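Local coordinates for ferrichrome-binding protein (Bacillus subtilis subsp. subtilis, PDB 3G9Q) that binds iron(3+)-hydroxamate complexes and passes them to the membrane permease of an ABC importer, a step required for uptake of ferrichrome and coprogen, at residues A[28-33]-A[115-121]; A[43-47]-A[246-250]; A[105-109]-A[121-125]; A[138-143]-A[266-270]; A[157-162]-A[194-200]. One frame throughout, in Å; residues are numbered along the deposited sequence.

Contact 1 (A[28-33]-A[115-121]); sequences FKTLGI and TGTEDKA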
# COMPACT_ATOMS: atom_id res chain seq x y z
N PHE A 28 4.28 7.56 10.95
CA PHE A 28 4.66 8.61 11.88
C PHE A 28 3.64 9.75 11.78
O PHE A 28 3.34 10.41 12.77
CB PHE A 28 6.09 9.08 11.57
CG PHE A 28 7.16 8.11 12.04
CD1 PHE A 28 7.84 8.33 13.22
CD2 PHE A 28 7.45 6.96 11.32
CE1 PHE A 28 8.79 7.41 13.69
CE2 PHE A 28 8.39 6.04 11.78
CZ PHE A 28 9.05 6.26 12.96
N LYS A 29 3.10 9.96 10.58
CA LYS A 29 2.11 11.00 10.39
C LYS A 29 0.89 10.63 11.24
O LYS A 29 0.38 11.46 12.00
CB LYS A 29 1.71 11.12 8.91
CG LYS A 29 0.79 12.28 8.59
CD LYS A 29 1.39 13.59 9.00
CE LYS A 29 0.29 14.62 9.20
NZ LYS A 29 0.80 15.81 9.95
N THR A 30 0.44 9.39 11.15
CA THR A 30 -0.70 8.97 11.95
C THR A 30 -0.42 9.18 13.45
O THR A 30 -1.24 9.75 14.16
CB THR A 30 -1.07 7.48 11.72
OG1 THR A 30 -1.35 7.28 10.33
CG2 THR A 30 -2.31 7.10 12.52
N LEU A 31 0.75 8.75 13.91
CA LEU A 31 1.11 8.91 15.31
C LEU A 31 1.27 10.38 15.72
O LEU A 31 1.18 10.72 16.90
CB LEU A 31 2.40 8.12 15.61
CG LEU A 31 2.38 6.62 15.96
CD1 LEU A 31 1.05 6.01 15.71
CD2 LEU A 31 3.47 5.94 15.15
N GLY A 32 1.50 11.26 14.74
CA GLY A 32 1.66 12.68 15.04
C GLY A 32 3.10 13.16 15.19
O GLY A 32 3.34 14.33 15.46
N ILE A 33 4.06 12.25 15.01
CA ILE A 33 5.46 12.61 15.11
C ILE A 33 5.84 13.54 13.97
O ILE A 33 5.68 13.22 12.79
CB ILE A 33 6.39 11.37 15.07
CG1 ILE A 33 6.39 10.67 16.44
CG2 ILE A 33 7.81 11.78 14.71
CD1 ILE A 33 5.11 9.90 16.76
N THR A 115 7.99 5.46 20.06
CA THR A 115 7.91 6.91 20.21
C THR A 115 7.08 7.40 21.39
O THR A 115 7.06 8.60 21.67
CB THR A 115 7.36 7.55 18.91
OG1 THR A 115 6.09 6.97 18.57
CG2 THR A 115 8.36 7.33 17.76
N GLY A 116 6.41 6.47 22.07
CA GLY A 116 5.59 6.81 23.21
C GLY A 116 4.26 7.43 22.80
O GLY A 116 3.81 8.42 23.39
N THR A 117 3.63 6.85 21.78
CA THR A 117 2.34 7.35 21.29
C THR A 117 1.34 6.20 21.08
O THR A 117 0.55 6.21 20.13
CB THR A 117 2.53 8.12 19.95
OG1 THR A 117 3.27 7.32 19.02
CG2 THR A 117 3.26 9.43 20.18
N GLU A 118 1.38 5.22 21.98
CA GLU A 118 0.49 4.07 21.89
C GLU A 118 -1.00 4.45 21.86
O GLU A 118 -1.83 3.67 21.39
CB GLU A 118 0.77 3.10 23.06
CG GLU A 118 2.22 2.59 23.18
CD GLU A 118 3.16 3.56 23.91
OE1 GLU A 118 4.30 3.16 24.24
OE2 GLU A 118 2.78 4.73 24.15
N ASP A 119 -1.34 5.64 22.34
CA ASP A 119 -2.74 6.08 22.35
C ASP A 119 -3.17 6.51 20.96
O ASP A 119 -4.33 6.37 20.57
CB ASP A 119 -2.95 7.27 23.28
CG ASP A 119 -2.82 8.61 22.55
OD1 ASP A 119 -1.72 8.90 22.01
OD2 ASP A 119 -3.81 9.37 22.51
N LYS A 120 -2.22 7.07 20.21
CA LYS A 120 -2.51 7.54 18.87
C LYS A 120 -2.73 6.36 17.93
O LYS A 120 -3.57 6.41 17.03
CB LYS A 120 -1.35 8.41 18.37
CG LYS A 120 -1.77 9.68 17.66
CD LYS A 120 -2.15 10.78 18.63
CE LYS A 120 -2.57 12.04 17.88
NZ LYS A 120 -1.52 12.52 16.95
N ALA A 121 -1.96 5.30 18.16
CA ALA A 121 -2.02 4.08 17.36
C ALA A 121 -3.27 3.25 17.63
O ALA A 121 -3.92 2.78 16.69
CB ALA A 121 -0.76 3.25 17.59
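L31 and I33 supply most of the apolar surface that 28-33 presents to 115-121. CD1 of L31 lies 3.8 Å from CB of A121, and the leucine crosses T117 at about a right angle, its CG beside the threonine hydroxyl. I33 and T115 meet tip to tip, with CD1 of I33 3.6 Å from OG1 of T115. F28 adds a slanting contact, CE1 standing 4.1 Å from CG2 of T115.

Two polar interactions accompany this patch. OG1 of T117 donates to OG1 of T115 at 2.9 Å, and T115 OG1 is bonded in turn to the carbonyl oxygen of F111, so the two hydroxyls form a short relay. K120, on the exposed side, arches over the C-terminal end of helix 25-31: its chain bends at chi2 (80°) and again at chi4, which returns NZ to L31 O for a weak hydrogen bond of 3.2 Å. That carbonyl belongs to a Schellman motif, in which G32 takes a positive phi, G32 N bonds to K29 O and I33 N bonds weakly to F28 O. The lysine charge would probably suit such a helix C-terminus.

Helix 106-115, which ends at T115, also packs on L31 through L108 and F111 and on A121 through L108 and A112. T30 leans on P255 and I256 of helix 255-270, so three helices gather here.

Contact 2 (A[43-47]-A[246-250]); sequences FKNPY and DPIGF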
# COMPACT_ATOMS: atom_id res chain seq x y z
N PHE A 43 6.25 12.60 -1.89
CA PHE A 43 5.71 13.76 -2.58
C PHE A 43 5.08 13.39 -3.92
O PHE A 43 4.89 14.25 -4.77
CB PHE A 43 6.82 14.80 -2.79
CG PHE A 43 7.48 15.21 -1.52
CD1 PHE A 43 8.35 14.35 -0.86
CD2 PHE A 43 7.18 16.44 -0.94
CE1 PHE A 43 8.91 14.70 0.35
CE2 PHE A 43 7.74 16.80 0.27
CZ PHE A 43 8.60 15.93 0.92
N LYS A 44 4.78 12.11 -4.10
CA LYS A 44 4.15 11.67 -5.34
C LYS A 44 2.90 10.85 -5.06
O LYS A 44 2.01 10.76 -5.90
CB LYS A 44 5.12 10.84 -6.19
CG LYS A 44 6.14 11.66 -6.95
CD LYS A 44 6.83 10.80 -8.00
CE LYS A 44 7.87 11.58 -8.77
NZ LYS A 44 8.90 12.16 -7.85
N ASN A 45 2.85 10.27 -3.86
CA ASN A 45 1.71 9.45 -3.45
C ASN A 45 0.45 10.32 -3.36
O ASN A 45 0.43 11.32 -2.66
CB ASN A 45 2.01 8.81 -2.11
CG ASN A 45 0.94 7.83 -1.68
OD1 ASN A 45 0.01 7.54 -2.44
ND2 ASN A 45 1.07 7.32 -0.47
N PRO A 46 -0.61 9.95 -4.08
CA PRO A 46 -1.83 10.75 -4.04
C PRO A 46 -2.47 10.82 -2.66
O PRO A 46 -3.25 11.73 -2.37
CB PRO A 46 -2.74 10.06 -5.05
CG PRO A 46 -2.30 8.63 -4.95
CD PRO A 46 -0.80 8.77 -4.94
N TYR A 47 -2.14 9.88 -1.79
CA TYR A 47 -2.74 9.92 -0.47
C TYR A 47 -1.93 10.82 0.48
O TYR A 47 -2.37 11.15 1.59
CB TYR A 47 -2.90 8.49 0.09
CG TYR A 47 -3.79 7.61 -0.76
CD1 TYR A 47 -3.39 6.32 -1.12
CD2 TYR A 47 -5.01 8.08 -1.25
CE1 TYR A 47 -4.17 5.52 -1.94
CE2 TYR A 47 -5.82 7.28 -2.08
CZ TYR A 47 -5.38 6.00 -2.43
OH TYR A 47 -6.14 5.20 -3.27
N ASP A 246 -4.29 3.04 -9.46
CA ASP A 246 -3.10 3.89 -9.55
C ASP A 246 -1.91 3.20 -8.89
O ASP A 246 -1.90 2.96 -7.67
CB ASP A 246 -3.38 5.24 -8.90
CG ASP A 246 -2.24 6.22 -9.07
OD1 ASP A 246 -1.73 6.34 -10.21
OD2 ASP A 246 -1.85 6.87 -8.08
N PRO A 247 -0.88 2.89 -9.68
CA PRO A 247 0.33 2.21 -9.21
C PRO A 247 1.07 2.87 -8.04
O PRO A 247 1.64 2.17 -7.20
CB PRO A 247 1.17 2.10 -10.48
CG PRO A 247 0.77 3.28 -11.28
CD PRO A 247 -0.72 3.34 -11.08
N ILE A 248 1.05 4.20 -7.97
CA ILE A 248 1.71 4.93 -6.90
C ILE A 248 0.92 4.91 -5.59
O ILE A 248 1.48 4.86 -4.50
CB ILE A 248 1.93 6.40 -7.29
CG1 ILE A 248 2.55 6.45 -8.69
CG2 ILE A 248 2.80 7.10 -6.23
CD1 ILE A 248 2.56 7.84 -9.33
N GLY A 249 -0.40 4.94 -5.72
CA GLY A 249 -1.24 4.92 -4.54
C GLY A 249 -1.18 3.60 -3.81
O GLY A 249 -1.15 3.57 -2.58
N PHE A 250 -1.17 2.50 -4.57
CA PHE A 250 -1.13 1.16 -3.98
C PHE A 250 0.26 0.60 -3.72
O PHE A 250 0.44 -0.59 -3.41
CB PHE A 250 -1.93 0.21 -4.86
CG PHE A 250 -3.41 0.40 -4.75
CD1 PHE A 250 -4.18 -0.46 -3.98
CD2 PHE A 250 -4.03 1.48 -5.38
CE1 PHE A 250 -5.55 -0.26 -3.84
CE2 PHE A 250 -5.39 1.71 -5.26
CZ PHE A 250 -6.16 0.84 -4.49
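K44, N45, P46 and Y47 meet 246-250 where two loops of a two-lobed solute-binding protein come together. One loop follows strand 35-37 of the parallel sheet, the other follows strand 242-244 of the mixed sheet, so this touch joins parts of both lobes close to the centre of the molecule.

K44 contributes mainly backbone: its carbonyl O lies 3.8 Å from CG2 of I248, while its side chain leads off to a salt bridge with E40. N45 turns inward, CG anti to the backbone nitrogen (chi1 -174°), and its amide is held at both ends. OD1 takes a weak but straight hydrogen bond from the backbone N of Y47, closing an Asx turn, and ND2 bonds to OG of S257 in helix 255-270. The same OD1 rests 3.6 Å from CA of G249.

P46 follows with its ring against the second loop. Its CD is 4.2 Å from CG2 of I248, and its CG and the D246 carboxylate approach from opposite directions. OD2 of D246 also accepts a weak bond from G249 N, and the main-chain O of D246 accepts a regular hydrogen bond from F250 N at 3.2 Å. These bonds curl 246-250 into a compact turn.

At Y47 the G249 carbonyl O lies at the edge of the ring, near its plane, 3.7 Å from CE1.

Contact 3 (A[105-109]-A[121-125]); sequences IEQLK and AEKWL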
# COMPACT_ATOMS: atom_id res chain seq x y z
N ILE A 105 -0.05 -3.93 10.95
CA ILE A 105 -0.75 -3.23 12.01
C ILE A 105 0.18 -3.36 13.21
O ILE A 105 0.08 -2.61 14.17
CB ILE A 105 -2.11 -3.89 12.34
CG1 ILE A 105 -3.14 -3.54 11.26
CG2 ILE A 105 -2.60 -3.43 13.70
CD1 ILE A 105 -4.40 -4.40 11.26
N GLU A 106 1.10 -4.33 13.12
CA GLU A 106 2.08 -4.57 14.17
C GLU A 106 3.18 -3.52 14.03
O GLU A 106 3.67 -2.97 15.02
CB GLU A 106 2.69 -5.98 14.05
CG GLU A 106 1.66 -7.12 13.93
CD GLU A 106 0.73 -7.30 15.14
OE1 GLU A 106 -0.27 -8.04 15.01
OE2 GLU A 106 1.01 -6.72 16.22
N GLN A 107 3.55 -3.23 12.78
CA GLN A 107 4.57 -2.24 12.44
C GLN A 107 4.19 -0.86 12.99
O GLN A 107 5.06 -0.04 13.25
CB GLN A 107 4.73 -2.15 10.92
CG GLN A 107 5.87 -1.26 10.43
CD GLN A 107 7.22 -1.69 10.96
OE1 GLN A 107 7.54 -1.47 12.12
NE2 GLN A 107 8.02 -2.31 10.10
N LEU A 108 2.88 -0.63 13.15
CA LEU A 108 2.37 0.64 13.68
C LEU A 108 2.47 0.66 15.20
O LEU A 108 2.65 1.71 15.82
CB LEU A 108 0.89 0.83 13.28
CG LEU A 108 0.14 1.95 14.00
CD1 LEU A 108 0.73 3.29 13.64
CD2 LEU A 108 -1.33 1.90 13.63
N LYS A 109 2.34 -0.52 15.80
CA LYS A 109 2.41 -0.62 17.24
C LYS A 109 3.87 -0.66 17.66
O LYS A 109 4.19 -0.38 18.81
CB LYS A 109 1.65 -1.87 17.71
CG LYS A 109 0.20 -1.91 17.23
CD LYS A 109 -0.80 -2.29 18.33
CE LYS A 109 -0.70 -3.76 18.73
NZ LYS A 109 -1.61 -4.07 19.87
N ALA A 121 -1.96 5.30 18.16
CA ALA A 121 -2.02 4.08 17.36
C ALA A 121 -3.27 3.25 17.63
O ALA A 121 -3.92 2.78 16.69
CB ALA A 121 -0.76 3.25 17.59
N GLU A 122 -3.60 3.05 18.90
CA GLU A 122 -4.77 2.27 19.28
C GLU A 122 -6.02 3.02 18.85
O GLU A 122 -7.05 2.41 18.56
CB GLU A 122 -4.77 2.03 20.79
CG GLU A 122 -4.91 3.30 21.61
CD GLU A 122 -4.69 3.07 23.12
OE1 GLU A 122 -3.55 2.73 23.52
OE2 GLU A 122 -5.66 3.23 23.89
N LYS A 123 -5.92 4.34 18.80
CA LYS A 123 -7.05 5.19 18.41
C LYS A 123 -7.37 4.96 16.93
O LYS A 123 -8.52 4.70 16.57
CB LYS A 123 -6.70 6.66 18.66
CG LYS A 123 -7.89 7.60 18.83
CD LYS A 123 -8.73 7.69 17.57
CE LYS A 123 -9.85 8.72 17.69
NZ LYS A 123 -10.66 8.81 16.44
N TRP A 124 -6.35 5.04 16.07
CA TRP A 124 -6.50 4.83 14.63
C TRP A 124 -6.94 3.39 14.30
O TRP A 124 -7.72 3.17 13.37
CB TRP A 124 -5.19 5.14 13.90
CG TRP A 124 -5.29 4.96 12.40
CD1 TRP A 124 -5.62 5.92 11.48
CD2 TRP A 124 -5.11 3.74 11.67
NE1 TRP A 124 -5.66 5.36 10.21
CE2 TRP A 124 -5.36 4.03 10.31
CE3 TRP A 124 -4.77 2.43 12.03
CZ2 TRP A 124 -5.27 3.06 9.30
CZ3 TRP A 124 -4.69 1.45 11.03
CH2 TRP A 124 -4.94 1.78 9.68
N LEU A 125 -6.43 2.41 15.05
CA LEU A 125 -6.80 1.02 14.84
C LEU A 125 -8.29 0.85 15.05
O LEU A 125 -8.96 0.09 14.33
CB LEU A 125 -6.05 0.10 15.80
CG LEU A 125 -4.55 -0.01 15.48
CD1 LEU A 125 -3.85 -0.86 16.56
CD2 LEU A 125 -4.38 -0.64 14.09
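L108 meets the indole of W124 with one methyl, CD2 lying 3.8 Å from CE3 at a slant to the ring. CD2 of L125, one residue along the same helix, sits at the edge of the indole and in its plane, while W128 stacks on the ring. The nitrogen side is satisfied by E259, whose OE1 accepts a hydrogen bond from NE1.

L108 owes its reach to a first torsion (chi1 168°) that swings CG away from the main-chain N. From there CG touches CB of A121 at 3.9 Å, and CD2 slides past L125 from the opposite direction, 4.0 Å from that leucine's CD2. I105 meets the same methyl, its CG2 bearing on CD2 of L125. K109 contributes only aliphatic chain: it runs nearly perpendicular to L125, with CD 3.8 Å from CD1.

The residues pair in opposing order, I105 beside L125 and K109 beside A121, as expected of a helical hairpin in which helices 106-115 and 118-143 are joined by a short turn. Contact between these segments is entirely apolar, so the fit of side chains and, probably, the hydrophobic effect hold this part of the hairpin together, while the polar atom of the indole is served from a third helix, 255-270.

Contact 4 (A[138-143]-A[266-270]); sequences KIKKAV and TESLT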
# COMPACT_ATOMS: atom_id res chain seq x y z
N LYS A 138 -21.11 -3.31 3.60
CA LYS A 138 -21.65 -2.50 2.51
C LYS A 138 -21.35 -3.14 1.15
O LYS A 138 -22.19 -3.12 0.25
CB LYS A 138 -21.05 -1.10 2.56
CG LYS A 138 -21.88 -0.05 1.85
CD LYS A 138 -21.22 0.36 0.56
CE LYS A 138 -21.42 1.85 0.30
NZ LYS A 138 -20.69 2.70 1.29
N ILE A 139 -20.15 -3.72 1.03
CA ILE A 139 -19.70 -4.38 -0.19
C ILE A 139 -20.37 -5.74 -0.37
O ILE A 139 -20.95 -5.99 -1.41
CB ILE A 139 -18.13 -4.57 -0.20
CG1 ILE A 139 -17.41 -3.27 0.16
CG2 ILE A 139 -17.64 -4.99 -1.58
CD1 ILE A 139 -17.71 -2.02 -0.71
N LYS A 140 -20.31 -6.63 0.63
CA LYS A 140 -20.93 -7.96 0.50
C LYS A 140 -22.39 -7.84 0.05
O LYS A 140 -22.93 -8.72 -0.60
CB LYS A 140 -20.89 -8.74 1.83
CG LYS A 140 -19.48 -9.08 2.36
CD LYS A 140 -18.83 -10.27 1.65
CE LYS A 140 -19.17 -11.59 2.33
NZ LYS A 140 -20.64 -11.85 2.39
N LYS A 141 -23.02 -6.72 0.39
CA LYS A 141 -24.39 -6.48 0.01
C LYS A 141 -24.48 -6.18 -1.49
O LYS A 141 -25.36 -6.68 -2.18
CB LYS A 141 -24.94 -5.32 0.84
CG LYS A 141 -26.45 -5.15 0.79
CD LYS A 141 -26.88 -3.95 1.62
CE LYS A 141 -26.23 -2.66 1.10
NZ LYS A 141 -26.69 -1.43 1.84
N ALA A 142 -23.55 -5.38 -2.00
CA ALA A 142 -23.52 -5.01 -3.41
C ALA A 142 -22.91 -6.05 -4.36
O ALA A 142 -23.29 -6.06 -5.54
CB ALA A 142 -22.78 -3.68 -3.58
N VAL A 143 -22.01 -6.91 -3.89
CA VAL A 143 -21.38 -7.91 -4.78
C VAL A 143 -21.59 -9.38 -4.41
O VAL A 143 -21.30 -10.26 -5.22
CB VAL A 143 -19.86 -7.72 -4.88
CG1 VAL A 143 -19.53 -6.27 -5.17
CG2 VAL A 143 -19.20 -8.21 -3.60
N THR A 266 -13.95 0.43 -2.10
CA THR A 266 -15.36 0.52 -1.76
C THR A 266 -16.17 1.34 -2.76
O THR A 266 -17.19 0.87 -3.27
CB THR A 266 -15.54 1.13 -0.36
OG1 THR A 266 -14.73 0.39 0.58
CG2 THR A 266 -17.00 1.07 0.06
N GLU A 267 -15.73 2.56 -3.04
CA GLU A 267 -16.43 3.40 -3.99
C GLU A 267 -16.59 2.68 -5.33
O GLU A 267 -17.69 2.63 -5.87
CB GLU A 267 -15.69 4.73 -4.20
CG GLU A 267 -16.28 5.59 -5.32
CD GLU A 267 -17.74 5.99 -5.08
OE1 GLU A 267 -18.41 6.42 -6.05
OE2 GLU A 267 -18.23 5.91 -3.92
N SER A 268 -15.50 2.11 -5.85
CA SER A 268 -15.52 1.40 -7.13
C SER A 268 -16.55 0.29 -7.15
O SER A 268 -17.33 0.17 -8.09
CB SER A 268 -14.16 0.76 -7.42
OG SER A 268 -13.09 1.68 -7.33
N LEU A 269 -16.53 -0.54 -6.10
CA LEU A 269 -17.43 -1.68 -5.99
C LEU A 269 -18.87 -1.38 -5.62
O LEU A 269 -19.68 -2.30 -5.58
CB LEU A 269 -16.89 -2.69 -4.99
CG LEU A 269 -15.59 -3.37 -5.39
CD1 LEU A 269 -15.38 -4.57 -4.47
CD2 LEU A 269 -15.65 -3.83 -6.84
N THR A 270 -19.20 -0.12 -5.34
CA THR A 270 -20.57 0.23 -4.98
C THR A 270 -21.20 1.37 -5.77
O THR A 270 -22.35 1.70 -5.50
CB THR A 270 -20.72 0.61 -3.48
OG1 THR A 270 -19.87 1.72 -3.19
CG2 THR A 270 -20.40 -0.57 -2.56
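I139 reaches between T266, L269 and T270, and the buried part of the contact is built around its two branches. CD1 lies 3.3 Å from CG2 of T266 and is also near CG2 of T270. The other branch, CG2, meets CD1 of L269 at 3.7 Å, the two side chains crossing almost squarely. V143 extends this buried side, with CG1 4.0 Å from the carbonyl O of L269.

OG1 of T270 donates to the carbonyl O of T266 one turn back, at 2.8 Å, from above the carbonyl plane. That bond is consistent with the chi1 of T270 (59°), which leaves CG2 directed at 138-143. T266 OG1 bonds likewise to L262 O.

The outer side differs in burial: I139, V143 and L269 are enclosed, K138 and A142 exposed to solvent. A142 brings CB to 4.0 Å from CG2 of T270, and K138 lays its aliphatic chain across the same threonine, CD 3.4 Å from CG2. NZ of K138 remains 6.6 Å from OE2 of E267, too far for a salt bridge, though some attraction is likely.

The helix segments run nearly parallel, their axes 9.7 Å apart and inclined by 26°. L178 touches I139, V143 and L269. Y210 of strand 210-215 packs on V143 and L269, and Y243 of strand 242-244 on L269, which places both helix segments against the mixed sheet.

Contact 5 (A[157-162]-A[194-200]); sequences DIYVFG and GYTSISL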
# COMPACT_ATOMS: atom_id res chain seq x y z
N ASP A 157 4.36 -9.19 -19.81
CA ASP A 157 3.96 -9.89 -18.60
C ASP A 157 2.81 -9.23 -17.86
O ASP A 157 2.70 -8.00 -17.83
CB ASP A 157 5.16 -9.99 -17.64
CG ASP A 157 6.27 -10.84 -18.20
OD1 ASP A 157 7.41 -10.71 -17.69
OD2 ASP A 157 5.99 -11.63 -19.13
N ILE A 158 1.95 -10.05 -17.27
CA ILE A 158 0.81 -9.58 -16.51
C ILE A 158 0.86 -10.25 -15.14
O ILE A 158 0.95 -11.48 -15.03
CB ILE A 158 -0.52 -9.94 -17.20
CG1 ILE A 158 -0.60 -9.26 -18.56
CG2 ILE A 158 -1.69 -9.53 -16.33
CD1 ILE A 158 -1.68 -9.81 -19.50
N TYR A 159 0.82 -9.44 -14.08
CA TYR A 159 0.87 -9.97 -12.72
C TYR A 159 -0.53 -10.05 -12.09
O TYR A 159 -1.26 -9.07 -12.09
CB TYR A 159 1.81 -9.10 -11.85
CG TYR A 159 3.14 -8.73 -12.50
CD1 TYR A 159 3.40 -7.41 -12.93
CD2 TYR A 159 4.15 -9.68 -12.69
CE1 TYR A 159 4.63 -7.05 -13.53
CE2 TYR A 159 5.38 -9.33 -13.29
CZ TYR A 159 5.61 -8.02 -13.71
OH TYR A 159 6.81 -7.67 -14.30
N VAL A 160 -0.92 -11.23 -11.62
CA VAL A 160 -2.21 -11.41 -10.95
C VAL A 160 -1.87 -11.54 -9.48
O VAL A 160 -1.35 -12.57 -9.05
CB VAL A 160 -2.97 -12.69 -11.44
CG1 VAL A 160 -2.02 -13.87 -11.51
CG2 VAL A 160 -4.12 -13.01 -10.50
N PHE A 161 -2.15 -10.49 -8.71
CA PHE A 161 -1.82 -10.49 -7.29
C PHE A 161 -2.76 -11.25 -6.39
O PHE A 161 -3.92 -11.46 -6.72
CB PHE A 161 -1.70 -9.06 -6.79
CG PHE A 161 -0.67 -8.27 -7.52
CD1 PHE A 161 -1.03 -7.43 -8.57
CD2 PHE A 161 0.68 -8.41 -7.21
CE1 PHE A 161 -0.06 -6.74 -9.30
CE2 PHE A 161 1.65 -7.73 -7.94
CZ PHE A 161 1.28 -6.90 -8.99
N GLY A 162 -2.23 -11.69 -5.26
CA GLY A 162 -3.03 -12.42 -4.29
C GLY A 162 -3.25 -11.51 -3.10
O GLY A 162 -3.48 -10.31 -3.27
N GLY A 194 3.06 -14.96 -3.58
CA GLY A 194 2.11 -13.88 -3.38
C GLY A 194 1.51 -13.35 -4.67
O GLY A 194 0.58 -12.55 -4.62
N TYR A 195 2.05 -13.77 -5.81
CA TYR A 195 1.55 -13.34 -7.12
C TYR A 195 1.91 -14.38 -8.18
O TYR A 195 2.56 -15.38 -7.88
CB TYR A 195 2.13 -11.97 -7.50
CG TYR A 195 3.52 -12.01 -8.05
CD1 TYR A 195 3.73 -12.11 -9.43
CD2 TYR A 195 4.63 -12.03 -7.20
CE1 TYR A 195 5.01 -12.22 -9.94
CE2 TYR A 195 5.92 -12.15 -7.70
CZ TYR A 195 6.10 -12.25 -9.08
OH TYR A 195 7.37 -12.38 -9.59
N THR A 196 1.46 -14.16 -9.42
CA THR A 196 1.72 -15.08 -10.53
C THR A 196 1.78 -14.28 -11.82
O THR A 196 0.86 -13.51 -12.12
CB THR A 196 0.58 -16.13 -10.71
OG1 THR A 196 0.37 -16.85 -9.50
CG2 THR A 196 0.93 -17.11 -11.82
N SER A 197 2.86 -14.45 -12.57
CA SER A 197 3.00 -13.76 -13.84
C SER A 197 2.44 -14.72 -14.88
O SER A 197 2.90 -15.86 -14.99
CB SER A 197 4.46 -13.45 -14.14
OG SER A 197 4.55 -12.70 -15.34
N ILE A 198 1.44 -14.27 -15.63
CA ILE A 198 0.81 -15.10 -16.64
C ILE A 198 0.88 -14.48 -18.03
O ILE A 198 1.28 -13.33 -18.19
CB ILE A 198 -0.68 -15.40 -16.30
CG1 ILE A 198 -1.59 -14.23 -16.71
CG2 ILE A 198 -0.82 -15.70 -14.83
CD1 ILE A 198 -3.08 -14.55 -16.76
N SER A 199 0.48 -15.27 -19.03
CA SER A 199 0.47 -14.81 -20.41
C SER A 199 -0.92 -14.21 -20.70
O SER A 199 -1.88 -14.49 -19.99
CB SER A 199 0.73 -15.98 -21.36
OG SER A 199 -0.32 -16.93 -21.27
N LEU A 200 -1.00 -13.40 -21.75
CA LEU A 200 -2.25 -12.76 -22.16
C LEU A 200 -3.30 -13.78 -22.56
O LEU A 200 -4.49 -13.46 -22.68
CB LEU A 200 -2.01 -11.81 -23.33
CG LEU A 200 -3.20 -10.99 -23.80
CD1 LEU A 200 -3.72 -10.14 -22.65
CD2 LEU A 200 -2.80 -10.11 -24.96
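I158 O accepts the backbone N of I198 at 2.9 Å, the donor coming nearly head-on to the carbonyl. The return bond, from I158 N to I198 O, is long and weak. Two residues on, V160 N donates to T196 O at 2.9 Å with an almost straight N-H...O angle of 174°, while T196 N answers to V160 O only through a weak, bent bond. G162 N continues the series, donating to G194 O at 3.0 Å. The backbones of Y159 and F161 bond on the other side, to Q152 and I150 of strand 148-154, so 157-161 is held along both edges.

This is the antiparallel border of a mixed five-stranded sheet, in which 195-198 is the outermost strand and 157-161 its inner neighbour. Between the bonded positions, CA of S197 makes a CA-H...O contact of 3.3 Å with I158 O, giving that oxygen a second, weaker partner.

Side chains alternate between two faces. On one, I158, V160, T196 and I198 pack toward helices 182-189 and 203-206, with CG1 of V160 4.0 Å from CG2 of I198; CD1 of I158 also reaches CD1 of L200. On the other, Y159 and Y195 lie side by side and point the same way, their ring planes at 79° and CD2 of Y159 3.8 Å from CE1 of Y195. The Y159 hydroxyl has its partner in ND2 of N154. S197 OG sits 3.6 Å from CB of D157, beside the Y159 ring.

Helix 118-143 spans the two lobes, as in related siderophore-binding proteins, and carries three of the contacts. Contacts 1 and 3 share A121 near its start, with centres 8 Å apart, and touch directly where L31 CD1 packs 3.4 Å from L108 CD1. Contact 4, at the far end of the helix, is centred about 31 Å from contact 1. Contact 5 belongs to the second lobe, about 36 Å from contact 1 between centres and across the chain's centre from it. Contact 2 bridges the lobes; its nearest atoms come within about 8 Å of contacts 1, 4 and 5. The iron complex probably binds in the cleft between the lobes, as in relatives.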